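Local coordinates for peroxisomal catalase A (Saccharomyces cerevisiae, PDB 1A4E), which probably breaks down hydrogen peroxide from peroxisomal oxidases into water and oxygen, using heme as cofactor in a homotetramer, at residues Val133-Asp138 with Ile176-Ile181; His147-Asn152 with Asp161-Phe166; Gln265-Arg270 with Lys284-Gly289. One frame throughout, in Å; residues are numbered along the deposited sequence.

Contact 1: Val133-Asp138 with Ile176-Ile181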
loop_
_atom_site.group_PDB
_atom_site.type_symbol
_atom_site.label_atom_id
_atom_site.label_comp_id
_atom_site.label_asym_id
_atom_site.label_seq_id
_atom_site.Cartn_x
_atom_site.Cartn_y
_atom_site.Cartn_z
ATOM N N VAL B 133 16.524 23.605 21.546
ATOM C CA VAL B 133 15.084 23.825 21.602
ATOM C C VAL B 133 14.392 23.511 20.277
ATOM O O VAL B 133 15.012 22.960 19.365
ATOM C CB VAL B 133 14.810 25.307 22.020
ATOM C CG1 VAL B 133 15.327 25.537 23.428
ATOM C CG2 VAL B 133 15.503 26.278 21.092
ATOM N N PHE B 134 13.094 23.816 20.164
ATOM C CA PHE B 134 12.381 23.686 18.908
ATOM C C PHE B 134 11.346 24.805 18.807
ATOM O O PHE B 134 11.148 25.603 19.724
ATOM C CB PHE B 134 11.727 22.302 18.852
ATOM C CG PHE B 134 11.302 21.814 17.467
ATOM C CD1 PHE B 134 12.251 21.657 16.446
ATOM C CD2 PHE B 134 9.951 21.532 17.225
ATOM C CE1 PHE B 134 11.840 21.218 15.183
ATOM C CE2 PHE B 134 9.553 21.095 15.962
ATOM C CZ PHE B 134 10.494 20.939 14.942
ATOM N N PHE B 135 10.700 24.887 17.646
ATOM C CA PHE B 135 9.740 25.926 17.313
ATOM C C PHE B 135 8.413 25.899 18.050
ATOM O O PHE B 135 7.746 26.929 18.149
ATOM C CB PHE B 135 9.439 25.869 15.822
ATOM C CG PHE B 135 10.657 25.953 14.911
ATOM C CD1 PHE B 135 11.361 24.790 14.579
ATOM C CD2 PHE B 135 11.045 27.184 14.374
ATOM C CE1 PHE B 135 12.447 24.857 13.702
ATOM C CE2 PHE B 135 12.130 27.246 13.500
ATOM C CZ PHE B 135 12.828 26.083 13.164
ATOM N N ILE B 136 7.982 24.746 18.568
ATOM C CA ILE B 136 6.661 24.640 19.169
ATOM C C ILE B 136 6.669 23.939 20.519
ATOM O O ILE B 136 7.599 23.213 20.867
ATOM C CB ILE B 136 5.676 23.869 18.214
ATOM C CG1 ILE B 136 6.253 22.500 17.865
ATOM C CG2 ILE B 136 5.404 24.684 16.951
ATOM C CD1 ILE B 136 5.262 21.570 17.151
ATOM N N ARG B 137 5.618 24.184 21.303
ATOM C CA ARG B 137 5.392 23.491 22.563
ATOM C C ARG B 137 3.962 22.932 22.604
ATOM O O ARG B 137 3.515 22.380 23.610
ATOM C CB ARG B 137 5.652 24.453 23.743
ATOM C CG ARG B 137 4.784 25.694 23.876
ATOM C CD ARG B 137 5.248 26.428 25.120
ATOM N NE ARG B 137 4.387 27.556 25.421
ATOM C CZ ARG B 137 4.702 28.509 26.305
ATOM N NH1 ARG B 137 5.839 28.502 26.991
ATOM N NH2 ARG B 137 3.858 29.517 26.488
ATOM N N ASP B 138 3.235 23.059 21.483
ATOM C CA ASP B 138 1.929 22.446 21.285
ATOM C C ASP B 138 2.031 21.451 20.138
ATOM O O ASP B 138 2.390 21.839 19.021
ATOM C CB ASP B 138 0.866 23.455 20.905
ATOM C CG ASP B 138 0.359 24.248 22.087
ATOM O OD1 ASP B 138 -0.330 23.682 22.928
ATOM O OD2 ASP B 138 0.649 25.435 22.163
ATOM N N ILE B 176 10.458 31.984 18.962
ATOM C CA ILE B 176 11.531 32.964 18.810
ATOM C C ILE B 176 12.919 32.517 19.280
ATOM O O ILE B 176 13.896 32.848 18.601
ATOM C CB ILE B 176 10.978 34.280 19.515
ATOM C CG1 ILE B 176 11.410 35.489 18.682
ATOM C CG2 ILE B 176 11.393 34.385 20.976
ATOM C CD1 ILE B 176 12.876 35.777 18.363
ATOM N N HIS B 177 13.054 31.728 20.365
ATOM C CA HIS B 177 14.351 31.220 20.814
ATOM C C HIS B 177 14.938 30.348 19.706
ATOM O O HIS B 177 16.109 30.491 19.348
ATOM C CB HIS B 177 14.146 30.415 22.101
ATOM C CG HIS B 177 15.391 29.965 22.866
ATOM N ND1 HIS B 177 15.388 29.233 23.974
ATOM C CD2 HIS B 177 16.703 30.210 22.540
ATOM C CE1 HIS B 177 16.628 29.022 24.325
ATOM N NE2 HIS B 177 17.413 29.615 23.459
ATOM N N GLN B 178 14.089 29.489 19.119
ATOM C CA GLN B 178 14.509 28.635 18.030
ATOM C C GLN B 178 14.786 29.401 16.745
ATOM O O GLN B 178 15.756 29.064 16.063
ATOM C CB GLN B 178 13.447 27.574 17.762
ATOM C CG GLN B 178 13.797 26.626 16.627
ATOM C CD GLN B 178 15.120 25.897 16.718
ATOM O OE1 GLN B 178 15.806 25.648 15.728
ATOM N NE2 GLN B 178 15.510 25.508 17.918
ATOM N N VAL B 179 13.982 30.425 16.407
ATOM C CA VAL B 179 14.203 31.199 15.189
ATOM C C VAL B 179 15.548 31.914 15.262
ATOM O O VAL B 179 16.241 32.007 14.249
ATOM C CB VAL B 179 13.034 32.189 15.019
ATOM C CG1 VAL B 179 13.249 33.111 13.835
ATOM C CG2 VAL B 179 11.764 31.392 14.765
ATOM N N MET B 180 15.945 32.349 16.471
ATOM C CA MET B 180 17.232 32.979 16.716
ATOM C C MET B 180 18.386 32.035 16.417
ATOM O O MET B 180 19.366 32.426 15.780
ATOM C CB MET B 180 17.340 33.417 18.169
ATOM C CG MET B 180 16.509 34.628 18.570
ATOM S SD MET B 180 17.140 36.157 17.849
ATOM C CE MET B 180 18.494 36.334 18.974
ATOM N N ILE B 181 18.266 30.777 16.873
ATOM C CA ILE B 181 19.283 29.758 16.618
ATOM C C ILE B 181 19.320 29.382 15.134
ATOM O O ILE B 181 20.402 29.275 14.561
ATOM C CB ILE B 181 18.989 28.510 17.492
ATOM C CG1 ILE B 181 19.106 28.876 18.962
ATOM C CG2 ILE B 181 19.988 27.394 17.183
ATOM C CD1 ILE B 181 18.545 27.791 19.889
HETATM O O HOH W 1 11.642 28.339 20.577
#
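Phe135 and Val133 pack on Gln178 and its neighbours where the loop that follows strand 122-129 of the catalase beta-barrel meets helix 176-182. Two CH-pi contacts form. Gln178 CG stands over the centre of the Phe135 ring, 3.4 Å from its centroid and 2° off the normal; CG anti to the backbone N (chi1 180°) carries it across to that face. Val133 CG2 lies over a face of the His177 imidazole, 4.2 Å from the centroid, while His177 ND1 is hydrogen-bonded to Thr283. Apolar contacts flank these: Val133 CG2 also meets Ile181 CD1 at 3.6 Å, and Val179 CG2 comes to the edge of the Phe135 ring.

The polar end of Gln178 bends back at chi2, and its NE2 is hydrogen-bonded to Thr131; Val133 O is also close, but at a poor angle for a bond. Phe134 turns away from the helix toward the active site, where its ring lines the pocket of the heme and the bound azide near Asn129. Its backbone faces the helix instead: one water donates to Phe134 O at 2.9 Å and accepts from Gln178 N at 3.1 Å.

Contact 2: His147-Asn152 with Asp161-Phe166; sequences HTQKRN and DMFWDF
Met162 reaches across from helix 160-168 to the end of helix 141-149 and the turn beyond it, while Thr148 fits against its backbone. The Met162 chain runs out extended and then bends at chi3 (-78°), which tucks Met162 CE in among the backbone atoms of this turn: it lies 3.4 Å from Thr148 O and 3.5 Å from Lys150 O, with Asn152 N a little farther off. SD sits beside Thr148 CA. At the base of the chain, Met162 CB packs on Thr148 CB at 3.9 Å, and Tyr388 of a second subunit touches both residues.

Phe163, one position on, receives Gln149 over one face of its ring. The amide oxygen makes the approach, with Gln149 OE1 3.4 Å from Phe163 CE2, and the amide and ring planes are turned 49° apart. Above the rim of one face of this ring a water joins the two segments, hydrogen-bonded to Phe163 O (3.0 Å), Gln149 OE1 (2.8 Å) and Thr148 OG1 (3.0 Å). Thr148 OG1 also bonds to Phe145 O, a turn back in its own helix.

Phe166 closes the row one helical turn after Met162. Phe166 CB lies 3.9 Å from Thr148 CG2, while the ring leads off toward Lys141 and His144. Spaced four apart, Met162 and Phe166 present one side of their helix to Thr148, so two successive helices of the catalase fold, 141-149 and 160-168, pack against each other through the turn that ends the first, at a subunit interface of the catalase tetramer.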
loop_
_atom_site.group_PDB
_atom_site.type_symbol
_atom_site.label_atom_id
_atom_site.label_comp_id
_atom_site.label_asym_id
_atom_site.label_seq_id
_atom_site.Cartn_x
_atom_site.Cartn_y
_atom_site.Cartn_z
ATOM N N HIS B 147 4.124 22.480 7.199
ATOM C CA HIS B 147 3.543 22.934 5.945
ATOM C C HIS B 147 4.108 24.292 5.542
ATOM O O HIS B 147 4.436 24.497 4.370
ATOM C CB HIS B 147 2.026 23.047 6.070
ATOM C CG HIS B 147 1.272 21.724 6.150
ATOM N ND1 HIS B 147 0.017 21.488 6.535
ATOM C CD2 HIS B 147 1.819 20.507 5.842
ATOM C CE1 HIS B 147 -0.214 20.203 6.476
ATOM N NE2 HIS B 147 0.885 19.628 6.061
ATOM N N THR B 148 4.277 25.214 6.513
ATOM C CA THR B 148 4.820 26.540 6.219
ATOM C C THR B 148 6.321 26.534 5.949
ATOM O O THR B 148 6.830 27.448 5.306
ATOM C CB THR B 148 4.516 27.532 7.374
ATOM O OG1 THR B 148 5.158 27.080 8.553
ATOM C CG2 THR B 148 3.028 27.659 7.597
ATOM N N GLN B 149 7.032 25.504 6.429
ATOM C CA GLN B 149 8.450 25.312 6.155
ATOM C C GLN B 149 8.727 24.740 4.769
ATOM O O GLN B 149 9.844 24.823 4.259
ATOM C CB GLN B 149 9.070 24.360 7.173
ATOM C CG GLN B 149 9.172 24.924 8.570
ATOM C CD GLN B 149 10.072 26.145 8.684
ATOM O OE1 GLN B 149 9.640 27.223 9.081
ATOM N NE2 GLN B 149 11.352 26.027 8.336
ATOM N N LYS B 150 7.705 24.134 4.161
ATOM C CA LYS B 150 7.850 23.493 2.876
ATOM C C LYS B 150 7.410 24.356 1.695
ATOM O O LYS B 150 7.837 25.507 1.584
ATOM C CB LYS B 150 7.081 22.172 2.959
ATOM C CG LYS B 150 7.864 21.086 3.685
ATOM C CD LYS B 150 6.982 19.861 3.817
ATOM C CE LYS B 150 7.793 18.645 4.188
ATOM N NZ LYS B 150 8.524 18.143 3.037
ATOM N N ARG B 151 6.568 23.865 0.783
ATOM C CA ARG B 151 6.204 24.607 -0.405
ATOM C C ARG B 151 4.770 25.092 -0.349
ATOM O O ARG B 151 3.924 24.536 0.342
ATOM C CB ARG B 151 6.415 23.703 -1.613
ATOM C CG ARG B 151 7.851 23.221 -1.771
ATOM C CD ARG B 151 7.852 22.080 -2.771
ATOM N NE ARG B 151 9.170 21.496 -2.962
ATOM C CZ ARG B 151 10.049 21.986 -3.843
ATOM N NH1 ARG B 151 9.769 23.049 -4.596
ATOM N NH2 ARG B 151 11.225 21.385 -3.987
ATOM N N ASN B 152 4.490 26.160 -1.086
ATOM C CA ASN B 152 3.160 26.743 -1.177
ATOM C C ASN B 152 2.261 25.734 -1.896
ATOM O O ASN B 152 2.687 25.169 -2.912
ATOM C CB ASN B 152 3.292 28.059 -1.950
ATOM C CG ASN B 152 1.990 28.792 -2.222
ATOM O OD1 ASN B 152 1.212 28.425 -3.098
ATOM N ND2 ASN B 152 1.714 29.858 -1.484
ATOM N N ASP B 161 6.148 34.393 3.008
ATOM C CA ASP B 161 4.926 34.829 3.674
ATOM C C ASP B 161 4.372 33.731 4.559
ATOM O O ASP B 161 3.965 34.064 5.665
ATOM C CB ASP B 161 3.801 35.193 2.705
ATOM C CG ASP B 161 4.072 36.356 1.763
ATOM O OD1 ASP B 161 4.941 37.168 2.052
ATOM O OD2 ASP B 161 3.413 36.447 0.731
ATOM N N MET B 162 4.335 32.449 4.136
ATOM C CA MET B 162 3.861 31.361 4.996
ATOM C C MET B 162 4.766 31.210 6.212
ATOM O O MET B 162 4.299 31.113 7.346
ATOM C CB MET B 162 3.906 29.971 4.377
ATOM C CG MET B 162 3.258 29.612 3.076
ATOM S SD MET B 162 3.451 27.828 2.863
ATOM C CE MET B 162 5.119 27.605 2.320
ATOM N N PHE B 163 6.076 31.180 5.919
ATOM C CA PHE B 163 7.116 30.976 6.905
ATOM C C PHE B 163 6.978 31.971 8.043
ATOM O O PHE B 163 6.785 31.577 9.190
ATOM C CB PHE B 163 8.455 31.113 6.189
ATOM C CG PHE B 163 9.721 30.813 6.983
ATOM C CD1 PHE B 163 10.175 31.669 7.995
ATOM C CD2 PHE B 163 10.461 29.676 6.658
ATOM C CE1 PHE B 163 11.360 31.387 8.674
ATOM C CE2 PHE B 163 11.649 29.404 7.342
ATOM C CZ PHE B 163 12.100 30.255 8.349
ATOM N N TRP B 164 7.037 33.265 7.730
ATOM C CA TRP B 164 6.953 34.274 8.766
ATOM C C TRP B 164 5.556 34.546 9.283
ATOM O O TRP B 164 5.433 34.985 10.426
ATOM C CB TRP B 164 7.586 35.550 8.251
ATOM C CG TRP B 164 9.101 35.416 8.199
ATOM C CD1 TRP B 164 9.758 35.419 6.997
ATOM C CD2 TRP B 164 9.950 35.275 9.271
ATOM N NE1 TRP B 164 11.021 35.280 7.300
ATOM C CE2 TRP B 164 11.184 35.191 8.627
ATOM C CE3 TRP B 164 9.887 35.206 10.663
ATOM C CZ2 TRP B 164 12.364 35.034 9.349
ATOM C CZ3 TRP B 164 11.068 35.049 11.389
ATOM C CH2 TRP B 164 12.296 34.965 10.737
ATOM N N ASP B 165 4.490 34.265 8.513
ATOM C CA ASP B 165 3.136 34.453 9.015
ATOM C C ASP B 165 2.841 33.499 10.160
ATOM O O ASP B 165 2.230 33.916 11.143
ATOM C CB ASP B 165 2.089 34.211 7.935
ATOM C CG ASP B 165 0.687 34.679 8.287
ATOM O OD1 ASP B 165 0.557 35.636 9.037
ATOM O OD2 ASP B 165 -0.285 34.106 7.807
ATOM N N PHE B 166 3.281 32.235 10.072
ATOM C CA PHE B 166 3.064 31.297 11.154
ATOM C C PHE B 166 3.857 31.729 12.388
ATOM O O PHE B 166 3.307 31.793 13.487
ATOM C CB PHE B 166 3.493 29.882 10.735
ATOM C CG PHE B 166 3.289 28.867 11.854
ATOM C CD1 PHE B 166 2.033 28.274 12.034
ATOM C CD2 PHE B 166 4.347 28.562 12.729
ATOM C CE1 PHE B 166 1.838 27.383 13.095
ATOM C CE2 PHE B 166 4.139 27.675 13.782
ATOM C CZ PHE B 166 2.887 27.086 13.965
HETATM O O HOH W 2 7.325 28.644 9.812
#

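Contact 3: Gln265-Arg270 with Lys284-Gly289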
loop_
_atom_site.group_PDB
_atom_site.type_symbol
_atom_site.label_atom_id
_atom_site.label_comp_id
_atom_site.label_asym_id
_atom_site.label_seq_id
_atom_site.Cartn_x
_atom_site.Cartn_y
_atom_site.Cartn_z
ATOM N N GLN B 265 22.349 16.743 31.855
ATOM C CA GLN B 265 22.018 17.669 32.924
ATOM C C GLN B 265 20.911 16.966 33.685
ATOM O O GLN B 265 19.944 16.488 33.087
ATOM C CB GLN B 265 21.451 18.972 32.420
ATOM C CG GLN B 265 22.442 19.911 31.780
ATOM C CD GLN B 265 21.721 21.112 31.196
ATOM O OE1 GLN B 265 20.919 20.945 30.284
ATOM N NE2 GLN B 265 21.942 22.336 31.687
ATOM N N THR B 266 21.061 16.830 35.001
ATOM C CA THR B 266 20.024 16.223 35.805
ATOM C C THR B 266 19.387 17.247 36.726
ATOM O O THR B 266 19.928 18.323 36.982
ATOM C CB THR B 266 20.589 15.058 36.623
ATOM O OG1 THR B 266 21.695 15.531 37.371
ATOM C CG2 THR B 266 21.003 13.917 35.729
ATOM N N MET B 267 18.211 16.872 37.224
ATOM C CA MET B 267 17.381 17.749 38.023
ATOM C C MET B 267 16.347 16.916 38.758
ATOM O O MET B 267 15.803 15.970 38.196
ATOM C CB MET B 267 16.696 18.735 37.087
ATOM C CG MET B 267 15.920 19.794 37.792
ATOM S SD MET B 267 14.939 20.798 36.673
ATOM C CE MET B 267 16.235 21.724 35.916
ATOM N N THR B 268 16.061 17.231 40.022
ATOM C CA THR B 268 14.999 16.543 40.747
ATOM C C THR B 268 13.662 17.244 40.528
ATOM O O THR B 268 13.573 18.300 39.894
ATOM C CB THR B 268 15.324 16.488 42.262
ATOM O OG1 THR B 268 15.407 17.823 42.752
ATOM C CG2 THR B 268 16.606 15.711 42.518
ATOM N N GLU B 269 12.597 16.641 41.048
ATOM C CA GLU B 269 11.266 17.222 40.955
ATOM C C GLU B 269 11.163 18.523 41.766
ATOM O O GLU B 269 10.504 19.476 41.347
ATOM C CB GLU B 269 10.303 16.160 41.438
ATOM C CG GLU B 269 8.844 16.474 41.159
ATOM C CD GLU B 269 7.853 15.422 41.644
ATOM O OE1 GLU B 269 8.217 14.516 42.403
ATOM O OE2 GLU B 269 6.690 15.515 41.253
ATOM N N ARG B 270 11.859 18.574 42.918
ATOM C CA ARG B 270 11.960 19.748 43.789
ATOM C C ARG B 270 12.640 20.908 43.067
ATOM O O ARG B 270 12.150 22.037 43.139
ATOM C CB ARG B 270 12.736 19.323 45.048
ATOM C CG ARG B 270 13.412 20.343 45.973
ATOM C CD ARG B 270 14.303 19.473 46.870
ATOM N NE ARG B 270 15.451 20.093 47.539
ATOM C CZ ARG B 270 16.637 20.363 46.950
ATOM N NH1 ARG B 270 16.889 20.100 45.661
ATOM N NH2 ARG B 270 17.634 20.832 47.702
ATOM N N LYS B 284 12.609 26.021 26.121
ATOM C CA LYS B 284 13.472 26.475 27.199
ATOM C C LYS B 284 14.674 25.573 27.410
ATOM O O LYS B 284 14.563 24.352 27.313
ATOM C CB LYS B 284 12.712 26.523 28.522
ATOM C CG LYS B 284 11.456 27.380 28.581
ATOM C CD LYS B 284 11.749 28.872 28.512
ATOM C CE LYS B 284 10.432 29.620 28.572
ATOM N NZ LYS B 284 9.694 29.430 27.341
ATOM N N VAL B 285 15.837 26.169 27.697
ATOM C CA VAL B 285 17.029 25.424 28.070
ATOM C C VAL B 285 17.262 25.622 29.558
ATOM O O VAL B 285 16.825 26.598 30.163
ATOM C CB VAL B 285 18.300 25.895 27.310
ATOM C CG1 VAL B 285 18.052 25.655 25.842
ATOM C CG2 VAL B 285 18.620 27.367 27.522
ATOM N N TRP B 286 17.915 24.634 30.155
ATOM C CA TRP B 286 18.298 24.651 31.556
ATOM C C TRP B 286 19.668 25.310 31.673
ATOM O O TRP B 286 20.578 24.991 30.896
ATOM C CB TRP B 286 18.396 23.233 32.123
ATOM C CG TRP B 286 17.127 22.382 32.125
ATOM C CD1 TRP B 286 15.885 22.846 31.746
ATOM C CD2 TRP B 286 17.099 21.072 32.518
ATOM N NE1 TRP B 286 15.077 21.828 31.899
ATOM C CE2 TRP B 286 15.743 20.757 32.352
ATOM C CE3 TRP B 286 18.005 20.118 32.985
ATOM C CZ2 TRP B 286 15.276 19.480 32.652
ATOM C CZ3 TRP B 286 17.538 18.838 33.287
ATOM C CH2 TRP B 286 16.185 18.526 33.124
ATOM N N PRO B 287 19.875 26.231 32.621
ATOM C CA PRO B 287 21.148 26.935 32.829
ATOM C C PRO B 287 22.259 25.981 33.260
ATOM O O PRO B 287 22.058 25.133 34.134
ATOM C CB PRO B 287 20.820 27.975 33.875
ATOM C CG PRO B 287 19.304 28.034 33.919
ATOM C CD PRO B 287 18.906 26.595 33.649
ATOM N N GLN B 288 23.428 26.066 32.623
ATOM C CA GLN B 288 24.533 25.175 32.966
ATOM C C GLN B 288 25.331 25.532 34.217
ATOM O O GLN B 288 26.119 24.716 34.702
ATOM C CB GLN B 288 25.484 25.075 31.781
ATOM C CG GLN B 288 24.825 24.258 30.689
ATOM C CD GLN B 288 25.665 24.081 29.443
ATOM O OE1 GLN B 288 26.896 24.076 29.467
ATOM N NE2 GLN B 288 24.986 23.909 28.317
ATOM N N GLY B 289 25.137 26.748 34.756
ATOM C CA GLY B 289 25.795 27.156 35.988
ATOM C C GLY B 289 25.288 26.310 37.148
ATOM O O GLY B 289 26.057 25.618 37.826
HETATM O O HOH W 3 19.134 22.306 28.826
#
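Gln265 and Gln288 mark the nearest backbone approach, 7.9 Å between their CA atoms, so the end of strand 259-267 and the irregular segment 284-289 are joined through side chains and not by strand pairing. Trp286 of segment 284-289 carries most of the contact, its indole lying against Gln265 and Met267. Met267 meets the indole tip to tip, placing CE over one face of the six-membered ring, 3.7 Å from the centroid and 15° off the normal. Met267 SD follows over the same ring at 4.3 Å from the centroid, a Met-aromatic contact; the bend at chi3 (-72°) folds the methyl onto the indole. Gln265 passes alongside in the opposite direction, its CB 3.7 Å from Trp286 CE3, and its carbonyl O comes to the edge of the ring system near CZ3.

The Gln265 amide is held at both ends. Gln265 NE2 donates to Trp286 O at 3.1 Å in a nearly straight bond (N-H...O 167°), the donor standing above the carbonyl plane; NE2 is also bonded to Phe291 O. Gln265 OE1 accepts from a water at 2.7 Å that in turn accepts from Trp286 N, and it is bonded to His218 NE2 too. Together these bonds fix the rotation of the amide and tie Trp286 O directly, and Trp286 N through the water, to one side chain. An alanine in place of Trp286 would probably leave a gap beside the Met267 methyl and sulfur and hold that side chain less firmly.

Strand 212-221 pairs with strand 259-267 and packs on the indole through Tyr214 and Gln216, while Thr202 touches it from a loop. Thr268 N-caps helix 269-274, and segment 284-289 leads on toward strand 294-303, the other sheet neighbour of strand 259-267.

In the fold
All three contacts belong to the catalase fold. Along the chain, both segments of contact 2 fall between the two of contact 1, and contact 3 comes after them. The centres of contacts 1 and 2 are about 15 Å apart; consecutive helices 160-168 and 176-182 join them where Val179 packs on Trp164. The centre of contact 3 is about 18 Å from that of contact 1, which it touches through Val133 and Val285, and about 33 Å from that of contact 2, with no touch. Contact 1 therefore stands in the middle, placing the loop of Phe134, which lines the heme pocket, between the loop before strand 294-303 on one side and the helices at the subunit interface on the other.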